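Local coordinates for probable CoA-transferase alpha subunit (Rhodococcus jostii, PDB 6COJ), which is a probable CoA-transferase family subunit that, together with a partner protein, binds a bulky bicyclic acyl-CoA thioester, at residues T35-K46 and L62-D71. The protein carries 1 engineered substitution. Numbering follows the deposited sequence.
Sequences TIGIGGWGSRRK and LTVVTYGGPD. With F8G (S-{(3R,5R,9R)-1-[(2R,3S,4R,5R)-5-(6-amino-9H-purin-9-yl)-4-hydroxy-3-(phosphonooxy)tetrahydrofuran-2-yl]-3,5,9-trihydroxy-8,8-dimethyl-3,5-dioxido-10,14-dioxo-2,4,6-trioxa-11,15-diaza-3lambda~5~,5lambda~5~-diphosphaheptadecan-17-yl} (5R,10R)-7-hydroxy-10-methyl-2-oxo-1-oxaspiro[4.5]dec-6-ene-6-carbothioate (non-preferred name)), chain E.
Ile36 and Ile38 tie strand 35-38 to the parallel strand 62-65 through three backbone hydrogen bonds, Ile36 N to Thr63 O, Val65 N to Ile36 O and Ile38 N to Val65 O. These are the two strands of a beta-alpha-beta unit, joined through helix 48-56. On one face Ile38 CD1 packs on Val64 CG1 at 3.9 Å; on the other the threonines Thr35 and Thr63 lie side by side.

Past the strands the two segments are held by Lys46, which runs back toward the C-terminal end of strand 35-38. From CB the side chain bends at CG (chi2 -72°) and is then fully extended. CG only skirts the Asp71 carboxylate, Lys46 CD lies 3.4 Å from Asp71 CG, and Lys46 CE is 3.3 Å from Asp71 OD1. Lys46 NZ donates to Gly39 O (2.8 Å) and to Tyr67 O, and forms a salt bridge with Asp71 OD2 (2.9 Å), meeting that oxygen from above the carboxylate plane. Thr66 OG1 donates to the syn lone pair of the same OD2, while Gly69 N, at the N-cap of helix 70-77, binds OD1. Tyr67 O is gripped from opposite faces of its plane by Lys46 NZ and Gly42 N. A methionine in place of Lys46 would probably leave the buried Asp71 carboxylate without its counter-charge and Gly39 O without this donor.

Beyond this site Trp41 CZ3 sits 3.5 Å above the centre of the Tyr67 ring, with the planes at 38°. Tyr67 OH is hydrogen-bonded to Ala117 O, and Trp41 stacks on an aromatic residue of the partner protein's chain. Trp41 CH2 approaches F8G CAI to 3.5 Å, meeting the ligand with its ring edge. Lys46, through Gly39 O, Tyr67 O and the buried Asp71, is thus likely to hold the turns after both strands together, while the oblique Trp41-Tyr67 pair lies between this charged cluster and the acyl group, Trp41 forming part of the pocket wall.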
ATOM      1  N   THR A  35      21.939   4.798  10.679  1.00 16.68           N
ATOM      2  CA  THR A  35      20.531   5.163  10.680  1.00 14.96           C
ATOM      3  C   THR A  35      19.725   3.882  10.879  1.00 16.51           C
ATOM      4  O   THR A  35      19.831   2.946  10.075  1.00 16.28           O
ATOM      5  CB  THR A  35      20.176   5.844   9.361  1.00 15.02           C
ATOM      6  OG1 THR A  35      20.897   7.073   9.259  1.00 18.28           O
ATOM      7  CG2 THR A  35      18.690   6.139   9.293  1.00 15.69           C
ATOM      8  N   ILE A  36      18.950   3.825  11.963  1.00 14.71           N
ATOM      9  CA  ILE A  36      18.209   2.626  12.334  1.00 13.20           C
ATOM     10  C   ILE A  36      16.729   2.967  12.431  1.00 14.27           C
ATOM     11  O   ILE A  36      16.349   3.925  13.115  1.00 16.34           O
ATOM     12  CB  ILE A  36      18.720   2.032  13.660  1.00 14.35           C
ATOM     13  CG1 ILE A  36      20.211   1.712  13.538  1.00 16.65           C
ATOM     14  CG2 ILE A  36      17.914   0.782  14.042  1.00 17.97           C
ATOM     15  CD1 ILE A  36      20.793   1.023  14.760  1.00 19.70           C
ATOM     16  N   GLY A  37      15.901   2.175  11.755  1.00 12.72           N
ATOM     17  CA  GLY A  37      14.463   2.289  11.892  1.00 12.83           C
ATOM     18  C   GLY A  37      13.990   1.296  12.940  1.00 12.78           C
ATOM     19  O   GLY A  37      14.456   0.160  12.988  1.00 16.03           O
ATOM     20  N   ILE A  38      13.069   1.736  13.788  1.00 13.23           N
ATOM     21  CA  ILE A  38      12.521   0.880  14.834  1.00 13.47           C
ATOM     22  C   ILE A  38      11.024   0.740  14.607  1.00 13.81           C
ATOM     23  O   ILE A  38      10.309   1.745  14.493  1.00 14.29           O
ATOM     24  CB  ILE A  38      12.830   1.422  16.241  1.00 14.07           C
ATOM     25  CG1 ILE A  38      14.335   1.626  16.401  1.00 15.34           C
ATOM     26  CG2 ILE A  38      12.292   0.453  17.285  1.00 14.63           C
ATOM     27  CD1 ILE A  38      14.735   2.192  17.738  1.00 17.55           C
ATOM     28  N   GLY A  39      10.560  -0.508  14.540  1.00 12.74           N
ATOM     29  CA  GLY A  39       9.181  -0.822  14.214  1.00 13.35           C
ATOM     30  C   GLY A  39       8.210  -0.551  15.352  1.00 13.39           C
ATOM     31  O   GLY A  39       8.494   0.189  16.300  1.00 14.48           O
ATOM     32  N   GLY A  40       7.040  -1.172  15.249  1.00 13.22           N
ATOM     33  CA  GLY A  40       5.986  -0.889  16.199  1.00 14.45           C
ATOM     34  C   GLY A  40       5.475   0.540  16.052  1.00 14.45           C
ATOM     35  O   GLY A  40       5.628   1.187  15.013  1.00 13.45           O
ATOM     36  N   TRP A  41       4.880   1.042  17.138  1.00 14.03           N
ATOM     37  CA  TRP A  41       4.216   2.341  17.109  1.00 12.68           C
ATOM     38  C   TRP A  41       3.966   2.796  18.540  1.00 14.45           C
ATOM     39  O   TRP A  41       3.243   2.123  19.276  1.00 14.80           O
ATOM     40  CB  TRP A  41       2.875   2.176  16.386  1.00 16.09           C
ATOM     41  CG  TRP A  41       1.950   3.365  16.399  1.00 13.04           C
ATOM     42  CD1 TRP A  41       1.199   3.825  17.458  1.00 15.10           C
ATOM     43  CD2 TRP A  41       1.621   4.200  15.282  1.00 13.96           C
ATOM     44  NE1 TRP A  41       0.448   4.907  17.065  1.00 15.37           N
ATOM     45  CE2 TRP A  41       0.680   5.149  15.734  1.00 14.22           C
ATOM     46  CE3 TRP A  41       2.043   4.245  13.946  1.00 14.34           C
ATOM     47  CZ2 TRP A  41       0.149   6.127  14.893  1.00 15.72           C
ATOM     48  CZ3 TRP A  41       1.511   5.219  13.114  1.00 13.74           C
ATOM     49  CH2 TRP A  41       0.577   6.144  13.593  1.00 14.85           C
ATOM     50  N   GLY A  42       4.548   3.923  18.952  1.00 14.28           N
ATOM     51  CA  GLY A  42       4.297   4.379  20.312  1.00 14.70           C
ATOM     52  C   GLY A  42       4.666   3.293  21.308  1.00 14.88           C
ATOM     53  O   GLY A  42       5.761   2.721  21.249  1.00 15.51           O
ATOM     54  N   SER A  43       3.745   2.975  22.214  1.00 13.68           N
ATOM     55  CA  SER A  43       3.955   1.865  23.147  1.00 14.52           C
ATOM     56  C   SER A  43       3.259   0.589  22.669  1.00 14.95           C
ATOM     57  O   SER A  43       2.501  -0.065  23.400  1.00 15.79           O
ATOM     58  CB  SER A  43       3.522   2.267  24.554  1.00 14.54           C
ATOM     59  OG  SER A  43       3.853   1.276  25.510  1.00 17.27           O
ATOM     60  N   ARG A  44       3.530   0.217  21.416  1.00 14.48           N
ATOM     61  CA  ARG A  44       2.860  -0.910  20.767  1.00 14.42           C
ATOM     62  C   ARG A  44       3.874  -1.710  19.967  1.00 12.99           C
ATOM     63  O   ARG A  44       4.483  -1.187  19.025  1.00 14.18           O
ATOM     64  CB  ARG A  44       1.707  -0.446  19.860  1.00 15.90           C
ATOM     65  CG  ARG A  44       0.774   0.556  20.523  1.00 16.39           C
ATOM     66  CD  ARG A  44      -0.277   1.105  19.566  1.00 15.30           C
ATOM     67  NE  ARG A  44      -0.864   2.340  20.081  1.00 16.54           N
ATOM     68  CZ  ARG A  44      -2.139   2.692  19.972  1.00 17.21           C
ATOM     69  NH1 ARG A  44      -3.026   1.889  19.385  1.00 18.44           N
ATOM     70  NH2 ARG A  44      -2.541   3.848  20.483  1.00 17.10           N
ATOM     71  N   ARG A  45       4.027  -2.980  20.344  1.00 14.25           N
ATOM     72  CA  ARG A  45       4.883  -3.967  19.671  1.00 14.72           C
ATOM     73  C   ARG A  45       6.244  -3.405  19.288  1.00 14.29           C
ATOM     74  O   ARG A  45       6.739  -3.582  18.174  1.00 14.53           O
ATOM     75  CB  ARG A  45       4.184  -4.669  18.506  1.00 13.23           C
ATOM     76  CG  ARG A  45       4.644  -6.126  18.379  1.00 14.76           C
ATOM     77  CD  ARG A  45       3.952  -6.887  17.235  1.00 14.03           C
ATOM     78  NE  ARG A  45       4.330  -6.292  15.950  1.00 14.43           N
ATOM     79  CZ  ARG A  45       3.494  -5.786  15.048  1.00 14.32           C
ATOM     80  NH1 ARG A  45       2.172  -5.849  15.212  1.00 13.82           N
ATOM     81  NH2 ARG A  45       4.007  -5.229  13.953  1.00 14.66           N
ATOM     82  N   LYS A  46       6.876  -2.741  20.260  1.00 14.00           N
ATOM     83  CA  LYS A  46       8.233  -2.288  20.047  1.00 15.48           C
ATOM     84  C   LYS A  46       9.201  -3.444  20.278  1.00 14.42           C
ATOM     85  O   LYS A  46       8.951  -4.310  21.119  1.00 14.92           O
ATOM     86  CB  LYS A  46       8.550  -1.174  21.035  1.00 15.39           C
ATOM     87  CG  LYS A  46       7.894   0.138  20.648  1.00 14.19           C
ATOM     88  CD  LYS A  46       8.570   0.725  19.439  1.00 15.01           C
ATOM     89  CE  LYS A  46       7.913   2.002  18.978  1.00 14.81           C
ATOM     90  NZ  LYS A  46       8.691   2.542  17.840  1.00 14.49           N
ATOM     91  N   LEU A  62      23.453   7.305  17.025  1.00 16.26           N
ATOM     92  CA  LEU A  62      22.483   6.748  16.092  1.00 16.42           C
ATOM     93  C   LEU A  62      21.574   7.834  15.539  1.00 17.75           C
ATOM     94  O   LEU A  62      21.255   8.822  16.205  1.00 17.12           O
ATOM     95  CB  LEU A  62      21.620   5.699  16.788  1.00 16.79           C
ATOM     96  CG  LEU A  62      22.377   4.443  17.237  1.00 17.18           C
ATOM     97  CD1 LEU A  62      21.444   3.510  17.992  1.00 20.82           C
ATOM     98  CD2 LEU A  62      23.009   3.737  16.039  1.00 19.00           C
ATOM     99  N   THR A  63      21.155   7.638  14.298  1.00 16.24           N
ATOM    100  CA  THR A  63      20.051   8.387  13.729  1.00 16.54           C
ATOM    101  C   THR A  63      18.871   7.426  13.723  1.00 15.93           C
ATOM    102  O   THR A  63      18.961   6.347  13.133  1.00 17.45           O
ATOM    103  CB  THR A  63      20.404   8.846  12.313  1.00 15.61           C
ATOM    104  OG1 THR A  63      21.474   9.800  12.379  1.00 16.73           O
ATOM    105  CG2 THR A  63      19.206   9.502  11.640  1.00 16.58           C
ATOM    106  N   VAL A  64      17.799   7.779  14.424  1.00 13.62           N
ATOM    107  CA  VAL A  64      16.675   6.870  14.647  1.00 13.74           C
ATOM    108  C   VAL A  64      15.469   7.355  13.855  1.00 14.63           C
ATOM    109  O   VAL A  64      15.125   8.543  13.899  1.00 15.80           O
ATOM    110  CB  VAL A  64      16.339   6.733  16.143  1.00 14.32           C
ATOM    111  CG1 VAL A  64      15.179   5.762  16.332  1.00 15.56           C
ATOM    112  CG2 VAL A  64      17.543   6.229  16.902  1.00 17.02           C
ATOM    113  N   VAL A  65      14.826   6.430  13.142  1.00 13.39           N
ATOM    114  CA  VAL A  65      13.587   6.687  12.404  1.00 13.91           C
ATOM    115  C   VAL A  65      12.511   5.834  13.059  1.00 13.46           C
ATOM    116  O   VAL A  65      12.643   4.606  13.105  1.00 13.93           O
ATOM    117  CB  VAL A  65      13.725   6.321  10.916  1.00 13.61           C
ATOM    118  CG1 VAL A  65      12.416   6.570  10.189  1.00 13.97           C
ATOM    119  CG2 VAL A  65      14.854   7.114  10.270  1.00 16.34           C
ATOM    120  N   THR A  66      11.460   6.469  13.577  1.00 13.79           N
ATOM    121  CA  THR A  66      10.518   5.690  14.373  1.00 13.79           C
ATOM    122  C   THR A  66       9.210   6.447  14.553  1.00 14.32           C
ATOM    123  O   THR A  66       9.170   7.677  14.488  1.00 15.26           O
ATOM    124  CB  THR A  66      11.123   5.366  15.747  1.00 17.79           C
ATOM    125  OG1 THR A  66      10.260   4.452  16.441  1.00 20.19           O
ATOM    126  CG2 THR A  66      11.312   6.640  16.582  1.00 19.55           C
ATOM    127  N   TYR A  67       8.142   5.685  14.773  1.00 13.11           N
ATOM    128  CA  TYR A  67       6.945   6.196  15.431  1.00 13.23           C
ATOM    129  C   TYR A  67       7.207   5.998  16.914  1.00 14.52           C
ATOM    130  O   TYR A  67       7.024   4.902  17.447  1.00 14.73           O
ATOM    131  CB  TYR A  67       5.721   5.420  14.974  1.00 13.67           C
ATOM    132  CG  TYR A  67       5.256   5.743  13.572  1.00 12.16           C
ATOM    133  CD1 TYR A  67       4.780   7.018  13.250  1.00 13.27           C
ATOM    134  CD2 TYR A  67       5.271   4.774  12.569  1.00 12.18           C
ATOM    135  CE1 TYR A  67       4.312   7.304  11.961  1.00 12.64           C
ATOM    136  CE2 TYR A  67       4.800   5.051  11.287  1.00 11.70           C
ATOM    137  CZ  TYR A  67       4.326   6.318  10.992  1.00 12.30           C
ATOM    138  OH  TYR A  67       3.851   6.563   9.716  1.00 13.34           O
ATOM    139  N   GLY A  68       7.668   7.058  17.576  1.00 13.41           N
ATOM    140  CA  GLY A  68       8.403   6.892  18.822  1.00 13.81           C
ATOM    141  C   GLY A  68       7.563   6.536  20.037  1.00 14.18           C
ATOM    142  O   GLY A  68       6.425   6.969  20.206  1.00 14.14           O
ATOM    143  N   GLY A  69       8.193   5.762  20.919  1.00 14.91           N
ATOM    144  CA  GLY A  69       7.658   5.427  22.218  1.00 15.60           C
ATOM    145  C   GLY A  69       8.793   5.229  23.204  1.00 14.23           C
ATOM    146  O   GLY A  69       9.811   5.927  23.155  1.00 15.67           O
ATOM    147  N   PRO A  70       8.651   4.258  24.112  1.00 14.11           N
ATOM    148  CA  PRO A  70       9.713   4.019  25.105  1.00 16.12           C
ATOM    149  C   PRO A  70      10.987   3.446  24.507  1.00 14.97           C
ATOM    150  O   PRO A  70      12.019   3.433  25.197  1.00 18.20           O
ATOM    151  CB  PRO A  70       9.064   3.038  26.085  1.00 17.50           C
ATOM    152  CG  PRO A  70       8.037   2.294  25.234  1.00 16.59           C
ATOM    153  CD  PRO A  70       7.506   3.344  24.280  1.00 17.22           C
ATOM    154  N   ASP A  71      10.939   2.946  23.270  1.00 16.33           N
ATOM    155  CA  ASP A  71      12.162   2.595  22.556  1.00 16.00           C
ATOM    156  C   ASP A  71      13.077   3.806  22.433  1.00 18.00           C
ATOM    157  O   ASP A  71      14.263   3.754  22.797  1.00 18.12           O
ATOM    158  CB  ASP A  71      11.821   2.033  21.164  1.00 15.13           C
ATOM    159  CG  ASP A  71      10.977   2.982  20.299  1.00 16.61           C
ATOM    160  OD1 ASP A  71      10.080   3.681  20.819  1.00 17.74           O
ATOM    161  OD2 ASP A  71      11.228   3.017  19.072  1.00 17.32           O
TER
HETATM  162  C4  F8G E 301       4.915  25.602  29.637  1.00117.95           C
HETATM  163  C5  F8G E 301       4.915  26.653  28.610  1.00116.78           C
HETATM  164  C6  F8G E 301       6.223  27.123  28.093  1.00118.50           C
HETATM  165  C8  F8G E 301       2.860  26.164  29.180  1.00114.51           C
HETATM  166  N1  F8G E 301       7.361  26.573  28.576  1.00119.04           N
HETATM  167  N3  F8G E 301       6.081  25.083  30.090  1.00121.48           N
HETATM  168  C1' F8G E 301       3.216  24.350  30.922  1.00114.06           C
HETATM  169  C2  F8G E 301       7.393  25.521  29.602  1.00120.09           C
HETATM  170  C2' F8G E 301       2.027  24.734  31.779  1.00122.67           C
HETATM  171  C3' F8G E 301       1.436  23.375  32.083  1.00126.06           C
HETATM  172  C4' F8G E 301       1.630  22.627  30.791  1.00107.28           C
HETATM  173  C5' F8G E 301       0.427  22.831  29.894  1.00 92.19           C
HETATM  174  CAA F8G E 301      -4.513  10.874  11.784  1.00 15.57           C
HETATM  175  CAB F8G E 301      -4.607  11.551  13.129  1.00 14.67           C
HETATM  176  CAC F8G E 301      -3.777  11.272  14.155  1.00 18.36           C
HETATM  177  CAD F8G E 301      -2.936  10.004  14.161  1.00 23.89           C
HETATM  178  CAE F8G E 301      -3.238   9.136  12.941  1.00 18.29           C
HETATM  179  CAF F8G E 301      -3.297   9.977  11.683  1.00 16.21           C
HETATM  180  CAG F8G E 301      -3.625  12.228  15.266  1.00 19.53           C
HETATM  181  CAI F8G E 301      -2.220   8.021  12.751  1.00 19.33           C
HETATM  182  CAK F8G E 301      -3.037   9.156  15.446  1.00 22.63           C
HETATM  183  CAL F8G E 301      -1.673   9.171  16.158  1.00 23.78           C
HETATM  184  CAM F8G E 301      -0.845  10.039  15.243  1.00 28.26           C
HETATM  185  CAQ F8G E 301      -3.862  14.412  16.878  1.00 15.79           C
HETATM  186  CAR F8G E 301      -4.538  13.806  18.095  1.00 16.88           C
HETATM  187  CAT F8G E 301      -4.468  15.359  19.944  1.00 18.44           C
HETATM  188  CAU F8G E 301      -3.909  15.603  21.333  1.00 21.43           C
HETATM  189  CAV F8G E 301      -3.990  17.057  21.783  1.00 22.85           C
HETATM  190  CAX F8G E 301      -4.347  17.127  24.160  1.00 23.42           C
HETATM  191  CAY F8G E 301      -3.797  17.368  25.542  1.00 22.56           C
HETATM  192  CAZ F8G E 301      -4.225  18.728  26.105  1.00 23.08           C
HETATM  193  CBA F8G E 301      -3.475  18.981  27.405  1.00 24.17           C
HETATM  194  CBM F8G E 301      -3.858  19.822  25.113  1.00 23.16           C
HETATM  195  CBN F8G E 301      -5.717  18.775  26.410  1.00 25.23           C
HETATM  196  N6  F8G E 301       6.279  28.090  27.146  1.00116.58           N
HETATM  197  N7  F8G E 301       3.621  26.953  28.377  1.00115.13           N
HETATM  198  N9  F8G E 301       3.640  25.372  29.936  1.00115.01           N
HETATM  199  NAS F8G E 301      -3.968  14.292  19.329  1.00 16.00           N
HETATM  200  NAW F8G E 301      -3.494  17.209  23.144  1.00 20.77           N
HETATM  201  O2' F8G E 301       2.419  25.416  32.973  1.00127.87           O
HETATM  202  O3' F8G E 301       2.245  22.699  33.028  1.00149.83           O
HETATM  203  O4' F8G E 301       2.783  23.206  30.184  1.00107.48           O
HETATM  204  O5' F8G E 301      -0.703  22.212  30.502  1.00 79.92           O
HETATM  205  OAH F8G E 301      -5.495  12.371  13.237  1.00 15.22           O
HETATM  206  OAJ F8G E 301      -2.813  11.984  16.150  1.00 18.02           O
HETATM  207  OAN F8G E 301       0.296  10.414  15.404  1.00 31.19           O
HETATM  208  OAO F8G E 301      -1.579  10.420  14.068  1.00 25.07           O
HETATM  209  OBB F8G E 301      -2.094  18.871  27.099  1.00 24.37           O
HETATM  210  OBD F8G E 301      -0.823  20.555  28.601  1.00 43.85           O
HETATM  211  OBJ F8G E 301      -5.319  16.075  19.432  1.00 17.86           O
HETATM  212  OBK F8G E 301      -5.524  16.853  23.974  1.00 25.67           O
HETATM  213  OBL F8G E 301      -4.230  16.324  26.429  1.00 26.53           O
HETATM  214  OBO F8G E 301       0.327  18.568  27.694  1.00 28.07           O
HETATM  215  OBP F8G E 301      -1.394  18.149  29.462  1.00 27.13           O
HETATM  216  OBQ F8G E 301      -2.780  20.720  30.284  1.00 66.89           O
HETATM  217  OBR F8G E 301      -2.367  22.574  28.653  1.00 85.92           O
HETATM  218  OCI F8G E 301       2.737  21.765  35.332  1.00173.85           O
HETATM  219  OCJ F8G E 301       1.796  24.048  35.071  1.00168.52           O
HETATM  220  OCK F8G E 301       0.382  22.049  34.595  1.00203.96           O
HETATM  221  PBC F8G E 301      -1.000  18.989  28.270  1.00 25.67           P
HETATM  222  PBE F8G E 301      -1.744  21.502  29.514  1.00 68.91           P
HETATM  223  PCH F8G E 301       1.776  22.631  34.556  1.00173.84           P
HETATM  224  SAP F8G E 301      -4.492  13.659  15.411  1.00 15.75           S
HETATM  225  O   HOH W   1       7.834   2.807  14.359  1.00 14.64           O